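Long-range contact in serine protease (Arthrobacter nicotinovorans, PDB 3WY8), which is a trypsin-like, probably secreted, serine protease with keratin-degrading activity that probably hydrolyses peptide bonds through a Ser-His-Asp triad: residues A[161-175]-A[187-201]. Residues are numbered along the deposited sequence; the frame is centred on the assembly and turned at random.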
ATOM      1  N   GLY A 161       4.304   0.117 -14.475  1.00 16.72           N
ATOM      2  CA  GLY A 161       3.727  -1.219 -14.348  1.00 16.90           C
ATOM      3  C   GLY A 161       4.748  -2.334 -14.342  1.00 17.20           C
ATOM      4  O   GLY A 161       5.810  -2.213 -14.956  1.00 17.36           O
ATOM      5  N   ILE A 162       4.422  -3.413 -13.632  1.00 17.40           N
ATOM      6  CA  ILE A 162       5.218  -4.643 -13.646  1.00 17.98           C
ATOM      7  C   ILE A 162       4.296  -5.828 -13.935  1.00 17.86           C
ATOM      8  O   ILE A 162       3.103  -5.767 -13.630  1.00 17.93           O
ATOM      9  CB  ILE A 162       5.993  -4.878 -12.309  1.00 18.29           C
ATOM     10  CG1 ILE A 162       5.036  -4.958 -11.110  1.00 18.22           C
ATOM     11  CG2 ILE A 162       7.061  -3.805 -12.102  1.00 18.51           C
ATOM     12  CD1 ILE A 162       5.685  -5.476  -9.838  1.00 19.92           C
ATOM     13  N   PRO A 163       4.833  -6.910 -14.534  1.00 17.98           N
ATOM     14  CA  PRO A 163       3.994  -8.091 -14.725  1.00 18.17           C
ATOM     15  C   PRO A 163       3.564  -8.639 -13.367  1.00 17.96           C
ATOM     16  O   PRO A 163       4.391  -8.756 -12.460  1.00 18.08           O
ATOM     17  CB  PRO A 163       4.933  -9.075 -15.434  1.00 18.30           C
ATOM     18  CG  PRO A 163       5.945  -8.205 -16.096  1.00 18.76           C
ATOM     19  CD  PRO A 163       6.174  -7.101 -15.112  1.00 18.23           C
ATOM     20  N   CYS A 164       2.276  -8.948 -13.232  1.00 18.07           N
ATOM     21  CA  CYS A 164       1.694  -9.291 -11.937  1.00 18.41           C
ATOM     22  C   CYS A 164       0.310  -9.895 -12.108  1.00 18.40           C
ATOM     23  O   CYS A 164      -0.479  -9.415 -12.927  1.00 18.69           O
ATOM     24  CB  CYS A 164       1.588  -8.032 -11.067  1.00 18.58           C
ATOM     25  SG  CYS A 164       1.132  -8.326  -9.341  1.00 19.48           S
ATOM     26  N   ASN A 165       0.015 -10.930 -11.322  1.00 18.24           N
ATOM     27  CA  ASN A 165      -1.298 -11.583 -11.353  1.00 18.32           C
ATOM     28  C   ASN A 165      -2.179 -11.263 -10.144  1.00 18.08           C
ATOM     29  O   ASN A 165      -3.281 -11.807 -10.015  1.00 18.01           O
ATOM     30  CB  ASN A 165      -1.146 -13.108 -11.509  1.00 18.40           C
ATOM     31  CG  ASN A 165      -0.556 -13.785 -10.267  1.00 19.42           C
ATOM     32  OD1 ASN A 165       0.040 -13.140  -9.407  1.00 19.54           O
ATOM     33  ND2 ASN A 165      -0.717 -15.107 -10.185  1.00 20.78           N
ATOM     34  N   MET A 166      -1.697 -10.392  -9.257  1.00 17.74           N
ATOM     35  CA  MET A 166      -2.438 -10.068  -8.040  1.00 17.67           C
ATOM     36  C   MET A 166      -3.711  -9.282  -8.347  1.00 17.72           C
ATOM     37  O   MET A 166      -3.733  -8.428  -9.232  1.00 18.13           O
ATOM     38  CB  MET A 166      -1.556  -9.323  -7.036  1.00 17.74           C
ATOM     39  CG  MET A 166      -0.473 -10.208  -6.429  1.00 17.73           C
ATOM     40  SD  MET A 166       0.238  -9.541  -4.914  1.00 18.73           S
ATOM     41  CE  MET A 166       1.067  -8.077  -5.545  1.00 18.54           C
ATOM     42  N   THR A 167      -4.766  -9.592  -7.606  1.00 17.51           N
ATOM     43  CA  THR A 167      -6.102  -9.086  -7.899  1.00 17.60           C
ATOM     44  C   THR A 167      -6.580  -8.133  -6.806  1.00 17.62           C
ATOM     45  O   THR A 167      -5.849  -7.860  -5.849  1.00 17.57           O
ATOM     46  CB  THR A 167      -7.099 -10.246  -8.022  1.00 17.53           C
ATOM     47  OG1 THR A 167      -7.075 -11.014  -6.814  1.00 17.98           O
ATOM     48  CG2 THR A 167      -6.743 -11.147  -9.209  1.00 17.72           C
ATOM     49  N   GLY A 168      -7.811  -7.639  -6.950  1.00 17.63           N
ATOM     50  CA  GLY A 168      -8.434  -6.754  -5.956  1.00 17.56           C
ATOM     51  C   GLY A 168      -8.178  -7.177  -4.521  1.00 17.54           C
ATOM     52  O   GLY A 168      -8.338  -8.346  -4.172  1.00 17.97           O
ATOM     53  N   GLY A 169      -7.787  -6.216  -3.688  1.00 17.01           N
ATOM     54  CA  GLY A 169      -7.373  -6.497  -2.313  1.00 16.88           C
ATOM     55  C   GLY A 169      -5.877  -6.306  -2.149  1.00 16.58           C
ATOM     56  O   GLY A 169      -5.397  -5.991  -1.058  1.00 16.63           O
ATOM     57  N   SER A 170      -5.133  -6.515  -3.234  1.00 16.40           N
ATOM     58  CA  SER A 170      -3.687  -6.285  -3.223  1.00 16.65           C
ATOM     59  C   SER A 170      -3.356  -4.792  -3.280  1.00 16.51           C
ATOM     60  O   SER A 170      -2.233  -4.390  -2.954  1.00 16.35           O
ATOM     61  CB  SER A 170      -2.994  -7.049  -4.354  1.00 17.33           C
ATOM     62  OG  SER A 170      -3.392  -6.564  -5.623  1.00 18.30           O
ATOM     63  N   SER A 171      -4.343  -3.989  -3.683  1.00 16.05           N
ATOM     64  CA  SER A 171      -4.253  -2.524  -3.672  1.00 16.43           C
ATOM     65  C   SER A 171      -3.603  -2.024  -2.402  1.00 15.79           C
ATOM     66  O   SER A 171      -3.954  -2.469  -1.298  1.00 15.37           O
ATOM     67  CB  SER A 171      -5.648  -1.895  -3.769  1.00 16.68           C
ATOM     68  OG  SER A 171      -6.170  -1.999  -5.080  1.00 19.24           O
ATOM     69  N   GLY A 172      -2.666  -1.095  -2.567  1.00 15.24           N
ATOM     70  CA  GLY A 172      -1.977  -0.479  -1.440  1.00 15.31           C
ATOM     71  C   GLY A 172      -0.750  -1.237  -0.977  1.00 15.33           C
ATOM     72  O   GLY A 172       0.035  -0.713  -0.190  1.00 15.17           O
ATOM     73  N   GLY A 173      -0.595  -2.475  -1.446  1.00 15.23           N
ATOM     74  CA  GLY A 173       0.563  -3.295  -1.082  1.00 15.50           C
ATOM     75  C   GLY A 173       1.869  -2.688  -1.568  1.00 15.37           C
ATOM     76  O   GLY A 173       1.896  -2.036  -2.611  1.00 15.23           O
ATOM     77  N   PRO A 174       2.965  -2.910  -0.824  1.00 15.26           N
ATOM     78  CA  PRO A 174       4.205  -2.188  -1.112  1.00 15.30           C
ATOM     79  C   PRO A 174       4.993  -2.695  -2.324  1.00 15.40           C
ATOM     80  O   PRO A 174       5.070  -3.902  -2.558  1.00 15.37           O
ATOM     81  CB  PRO A 174       5.019  -2.381   0.168  1.00 15.24           C
ATOM     82  CG  PRO A 174       4.547  -3.706   0.716  1.00 15.64           C
ATOM     83  CD  PRO A 174       3.077  -3.758   0.381  1.00 15.48           C
ATOM     84  N   TRP A 175       5.572  -1.756  -3.070  1.00 15.49           N
ATOM     85  CA  TRP A 175       6.587  -2.053  -4.076  1.00 15.45           C
ATOM     86  C   TRP A 175       7.946  -1.772  -3.459  1.00 15.74           C
ATOM     87  O   TRP A 175       8.219  -0.636  -3.057  1.00 15.60           O
ATOM     88  CB  TRP A 175       6.434  -1.130  -5.289  1.00 15.39           C
ATOM     89  CG  TRP A 175       5.307  -1.440  -6.216  1.00 15.14           C
ATOM     90  CD1 TRP A 175       4.078  -1.937  -5.891  1.00 15.68           C
ATOM     91  CD2 TRP A 175       5.291  -1.224  -7.631  1.00 15.50           C
ATOM     92  NE1 TRP A 175       3.304  -2.065  -7.020  1.00 15.83           N
ATOM     93  CE2 TRP A 175       4.025  -1.633  -8.102  1.00 15.99           C
ATOM     94  CE3 TRP A 175       6.228  -0.729  -8.548  1.00 15.20           C
ATOM     95  CZ2 TRP A 175       3.672  -1.570  -9.455  1.00 16.24           C
ATOM     96  CZ3 TRP A 175       5.879  -0.663  -9.894  1.00 14.83           C
ATOM     97  CH2 TRP A 175       4.610  -1.079 -10.333  1.00 16.15           C
ATOM     98  N   SER A 187       6.776   2.493  -4.207  1.00 15.24           N
ATOM     99  CA  SER A 187       5.430   2.641  -4.783  1.00 15.11           C
ATOM    100  C   SER A 187       4.436   1.747  -4.043  1.00 14.88           C
ATOM    101  O   SER A 187       4.799   1.090  -3.061  1.00 14.61           O
ATOM    102  CB  SER A 187       5.417   2.343  -6.290  1.00 15.14           C
ATOM    103  OG  SER A 187       4.189   2.759  -6.872  1.00 15.84           O
ATOM    104  N   VAL A 188       3.184   1.750  -4.503  1.00 14.86           N
ATOM    105  CA  VAL A 188       2.136   0.854  -4.005  1.00 15.21           C
ATOM    106  C   VAL A 188       1.346   0.284  -5.177  1.00 15.48           C
ATOM    107  O   VAL A 188       1.311   0.877  -6.251  1.00 15.49           O
ATOM    108  CB  VAL A 188       1.140   1.570  -3.049  1.00 15.14           C
ATOM    109  CG1 VAL A 188       1.828   1.993  -1.759  1.00 15.18           C
ATOM    110  CG2 VAL A 188       0.479   2.770  -3.733  1.00 15.11           C
ATOM    111  N   ASN A 189       0.714  -0.870  -4.972  1.00 15.55           N
ATOM    112  CA  ASN A 189      -0.257  -1.385  -5.938  1.00 15.41           C
ATOM    113  C   ASN A 189      -1.452  -0.437  -6.062  1.00 15.79           C
ATOM    114  O   ASN A 189      -2.108  -0.127  -5.065  1.00 15.82           O
ATOM    115  CB  ASN A 189      -0.747  -2.771  -5.513  1.00 15.65           C
ATOM    116  CG  ASN A 189       0.371  -3.789  -5.433  1.00 15.25           C
ATOM    117  OD1 ASN A 189       1.269  -3.815  -6.276  1.00 16.84           O
ATOM    118  ND2 ASN A 189       0.314  -4.650  -4.419  1.00 15.15           N
ATOM    119  N   SER A 190      -1.732   0.027  -7.278  1.00 15.90           N
ATOM    120  CA  SER A 190      -2.801   1.011  -7.482  1.00 16.39           C
ATOM    121  C   SER A 190      -3.919   0.551  -8.415  1.00 16.69           C
ATOM    122  O   SER A 190      -5.100   0.590  -8.048  1.00 16.97           O
ATOM    123  CB  SER A 190      -2.219   2.345  -7.969  1.00 16.47           C
ATOM    124  OG  SER A 190      -3.256   3.237  -8.358  1.00 17.02           O
ATOM    125  N   TYR A 191      -3.562   0.132  -9.624  1.00 17.25           N
ATOM    126  CA  TYR A 191      -4.571  -0.289 -10.584  1.00 17.89           C
ATOM    127  C   TYR A 191      -4.069  -1.310 -11.590  1.00 18.49           C
ATOM    128  O   TYR A 191      -2.863  -1.466 -11.801  1.00 18.52           O
ATOM    129  CB  TYR A 191      -5.182   0.923 -11.320  1.00 17.48           C
ATOM    130  CG  TYR A 191      -4.259   1.619 -12.308  1.00 17.42           C
ATOM    131  CD1 TYR A 191      -4.209   1.226 -13.648  1.00 17.13           C
ATOM    132  CD2 TYR A 191      -3.453   2.684 -11.904  1.00 17.83           C
ATOM    133  CE1 TYR A 191      -3.365   1.870 -14.560  1.00 17.03           C
ATOM    134  CE2 TYR A 191      -2.612   3.338 -12.807  1.00 17.24           C
ATOM    135  CZ  TYR A 191      -2.573   2.924 -14.127  1.00 16.92           C
ATOM    136  OH  TYR A 191      -1.744   3.557 -15.020  1.00 18.08           O
ATOM    137  N   GLY A 192      -5.025  -1.997 -12.206  1.00 19.59           N
ATOM    138  CA  GLY A 192      -4.765  -2.826 -13.371  1.00 20.70           C
ATOM    139  C   GLY A 192      -5.866  -2.583 -14.381  1.00 21.73           C
ATOM    140  O   GLY A 192      -6.864  -1.923 -14.080  1.00 22.09           O
ATOM    141  N   TYR A 193      -5.685  -3.110 -15.584  1.00 22.37           N
ATOM    142  CA  TYR A 193      -6.704  -3.019 -16.621  1.00 23.15           C
ATOM    143  C   TYR A 193      -7.587  -4.262 -16.651  1.00 23.78           C
ATOM    144  O   TYR A 193      -7.275  -5.250 -17.318  1.00 24.44           O
ATOM    145  CB  TYR A 193      -6.044  -2.754 -17.971  1.00 23.21           C
ATOM    146  CG  TYR A 193      -5.533  -1.343 -18.070  1.00 22.49           C
ATOM    147  CD1 TYR A 193      -6.419  -0.278 -18.235  1.00 22.57           C
ATOM    148  CD2 TYR A 193      -4.173  -1.060 -17.969  1.00 22.54           C
ATOM    149  CE1 TYR A 193      -5.970   1.023 -18.310  1.00 22.24           C
ATOM    150  CE2 TYR A 193      -3.709   0.245 -18.048  1.00 22.30           C
ATOM    151  CZ  TYR A 193      -4.615   1.280 -18.214  1.00 22.75           C
ATOM    152  OH  TYR A 193      -4.176   2.576 -18.293  1.00 22.85           O
ATOM    153  N   GLY A 194      -8.694  -4.202 -15.918  1.00 24.06           N
ATOM    154  CA  GLY A 194      -9.574  -5.355 -15.749  1.00 24.60           C
ATOM    155  C   GLY A 194      -9.279  -6.114 -14.469  1.00 24.76           C
ATOM    156  O   GLY A 194      -8.211  -5.944 -13.871  1.00 24.90           O
ATOM    157  N   SER A 195     -10.222  -6.961 -14.064  1.00 24.88           N
ATOM    158  CA  SER A 195     -10.176  -7.647 -12.769  1.00 25.12           C
ATOM    159  C   SER A 195      -8.999  -8.598 -12.607  1.00 24.91           C
ATOM    160  O   SER A 195      -8.481  -8.757 -11.499  1.00 24.85           O
ATOM    161  CB  SER A 195     -11.482  -8.403 -12.520  1.00 25.34           C
ATOM    162  OG  SER A 195     -12.565  -7.506 -12.408  1.00 26.93           O
ATOM    163  N   ASN A 196      -8.603  -9.245 -13.703  1.00 24.53           N
ATOM    164  CA  ASN A 196      -7.465 -10.162 -13.704  1.00 24.77           C
ATOM    165  C   ASN A 196      -6.407  -9.765 -14.715  1.00 24.77           C
ATOM    166  O   ASN A 196      -5.895 -10.606 -15.455  1.00 25.00           O
ATOM    167  CB  ASN A 196      -7.911 -11.604 -13.950  1.00 24.75           C
ATOM    168  CG  ASN A 196      -8.531 -12.218 -12.735  1.00 25.36           C
ATOM    169  OD1 ASN A 196      -7.858 -12.895 -11.956  1.00 26.60           O
ATOM    170  ND2 ASN A 196      -9.811 -11.951 -12.532  1.00 24.74           N
ATOM    171  N   SER A 197      -6.084  -8.476 -14.733  1.00 24.97           N
ATOM    172  CA  SER A 197      -5.017  -7.949 -15.581  1.00 25.18           C
ATOM    173  C   SER A 197      -3.685  -8.604 -15.236  1.00 24.42           C
ATOM    174  O   SER A 197      -3.442  -8.967 -14.084  1.00 24.75           O
ATOM    175  CB  SER A 197      -4.899  -6.436 -15.404  1.00 25.28           C
ATOM    176  OG  SER A 197      -4.998  -6.086 -14.036  1.00 28.00           O
ATOM    177  N   SER A 198      -2.831  -8.743 -16.242  1.00 23.51           N
ATOM    178  CA  SER A 198      -1.521  -9.366 -16.073  1.00 22.63           C
ATOM    179  C   SER A 198      -0.417  -8.337 -15.788  1.00 21.41           C
ATOM    180  O   SER A 198       0.764  -8.685 -15.731  1.00 20.95           O
ATOM    181  CB  SER A 198      -1.175 -10.205 -17.305  1.00 22.85           C
ATOM    182  OG  SER A 198      -1.153  -9.392 -18.464  1.00 24.81           O
ATOM    183  N   THR A 199      -0.815  -7.080 -15.600  1.00 20.25           N
ATOM    184  CA  THR A 199       0.107  -6.007 -15.206  1.00 19.40           C
ATOM    185  C   THR A 199      -0.483  -5.228 -14.028  1.00 18.70           C
ATOM    186  O   THR A 199      -1.678  -4.934 -14.013  1.00 18.67           O
ATOM    187  CB  THR A 199       0.379  -5.039 -16.389  1.00 19.59           C
ATOM    188  OG1 THR A 199       0.910  -5.776 -17.497  1.00 20.21           O
ATOM    189  CG2 THR A 199       1.376  -3.954 -15.996  1.00 19.40           C
ATOM    190  N   MET A 200       0.354  -4.932 -13.033  1.00 17.72           N
ATOM    191  CA  MET A 200      -0.034  -4.075 -11.914  1.00 17.20           C
ATOM    192  C   MET A 200       0.660  -2.724 -12.050  1.00 17.02           C
ATOM    193  O   MET A 200       1.869  -2.670 -12.240  1.00 16.35           O
ATOM    194  CB  MET A 200       0.367  -4.715 -10.581  1.00 17.29           C
ATOM    195  CG  MET A 200       0.099  -3.837  -9.361  1.00 17.20           C
ATOM    196  SD  MET A 200      -1.650  -3.738  -9.002  1.00 19.11           S
ATOM    197  CE  MET A 200      -1.912  -5.366  -8.289  1.00 18.74           C
ATOM    198  N   TYR A 201      -0.112  -1.647 -11.934  1.00 16.96           N
ATOM    199  CA  TYR A 201       0.438  -0.296 -11.984  1.00 17.27           C
ATOM    200  C   TYR A 201       0.499   0.349 -10.611  1.00 17.24           C
ATOM    201  O   TYR A 201      -0.393   0.155  -9.780  1.00 17.34           O
ATOM    202  CB  TYR A 201      -0.364   0.581 -12.945  1.00 17.13           C
ATOM    203  CG  TYR A 201      -0.130   0.193 -14.374  1.00 17.88           C
ATOM    204  CD1 TYR A 201       0.951   0.719 -15.081  1.00 18.41           C
ATOM    205  CD2 TYR A 201      -0.961  -0.726 -15.012  1.00 18.43           C
ATOM    206  CE1 TYR A 201       1.198   0.341 -16.391  1.00 19.99           C
ATOM    207  CE2 TYR A 201      -0.728  -1.102 -16.334  1.00 19.37           C
ATOM    208  CZ  TYR A 201       0.356  -0.563 -17.009  1.00 20.15           C
ATOM    209  OH  TYR A 201       0.606  -0.924 -18.315  1.00 22.09           O
TER
HETATM  210  O   HOH W   1      -4.683  -9.728 -11.794  1.00 37.95           O
HETATM  211  O   HOH W   2      -9.735  -7.917  -9.100  1.00 23.19           O
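Gly161 lies against the ring of Tyr201, its N 3.5 Å from CD1 of Tyr201, so close that a side chain there would run into the ring. Ile162 forms the hydrogen-bonded antiparallel pair with Met200, N to O and O to N, and Cys164 N continues the ladder to Ser198 O. Cys164, disulfide-linked to Cys144, sets its CB 3.6 Å from Met200 CB. The Met200 chain leaves anti to its backbone N (chi1 175°) and then bends twice, which carries CE close to Met166 O and to 3.3 Å from Ser170 OG. That hydroxyl adds a second bond to Thr167 O, which already accepts Ser170 N across the type II turn from Thr167 to Ser170. Residues 161-175 and 187-201 belong to the C-terminal barrel of the chymotrypsin-like fold: the turn leads into Ser171, whose OG is hydrogen-bonded to His43, consistent with the nucleophile of a catalytic triad completed by Asp92. Asn189 holds the following type II turn, Ser170 to Gly173, with backbone and side chain alike. Its ND2 gives a bond to Ser170 O (2.9 Å), reaching that oxygen from the face opposite Gly173 N, while its O takes Gly172 N (2.7 Å) and its N binds Gly173 O. Trp175 NE1 meets Asn189 OD1 at 2.8 Å, in a bent bond (140°) with ring and amide planes 62° apart; Ser127 also bonds OD1. Ser187 CB lies over one face of the indole, toward its rim, and Met200 O approaches the CZ2 edge at 3.5 Å. A leucine in place of Trp175 has no N-H for OD1, and the Asn189 amide, left with Ser127 there, would probably be less firmly held in its rotation.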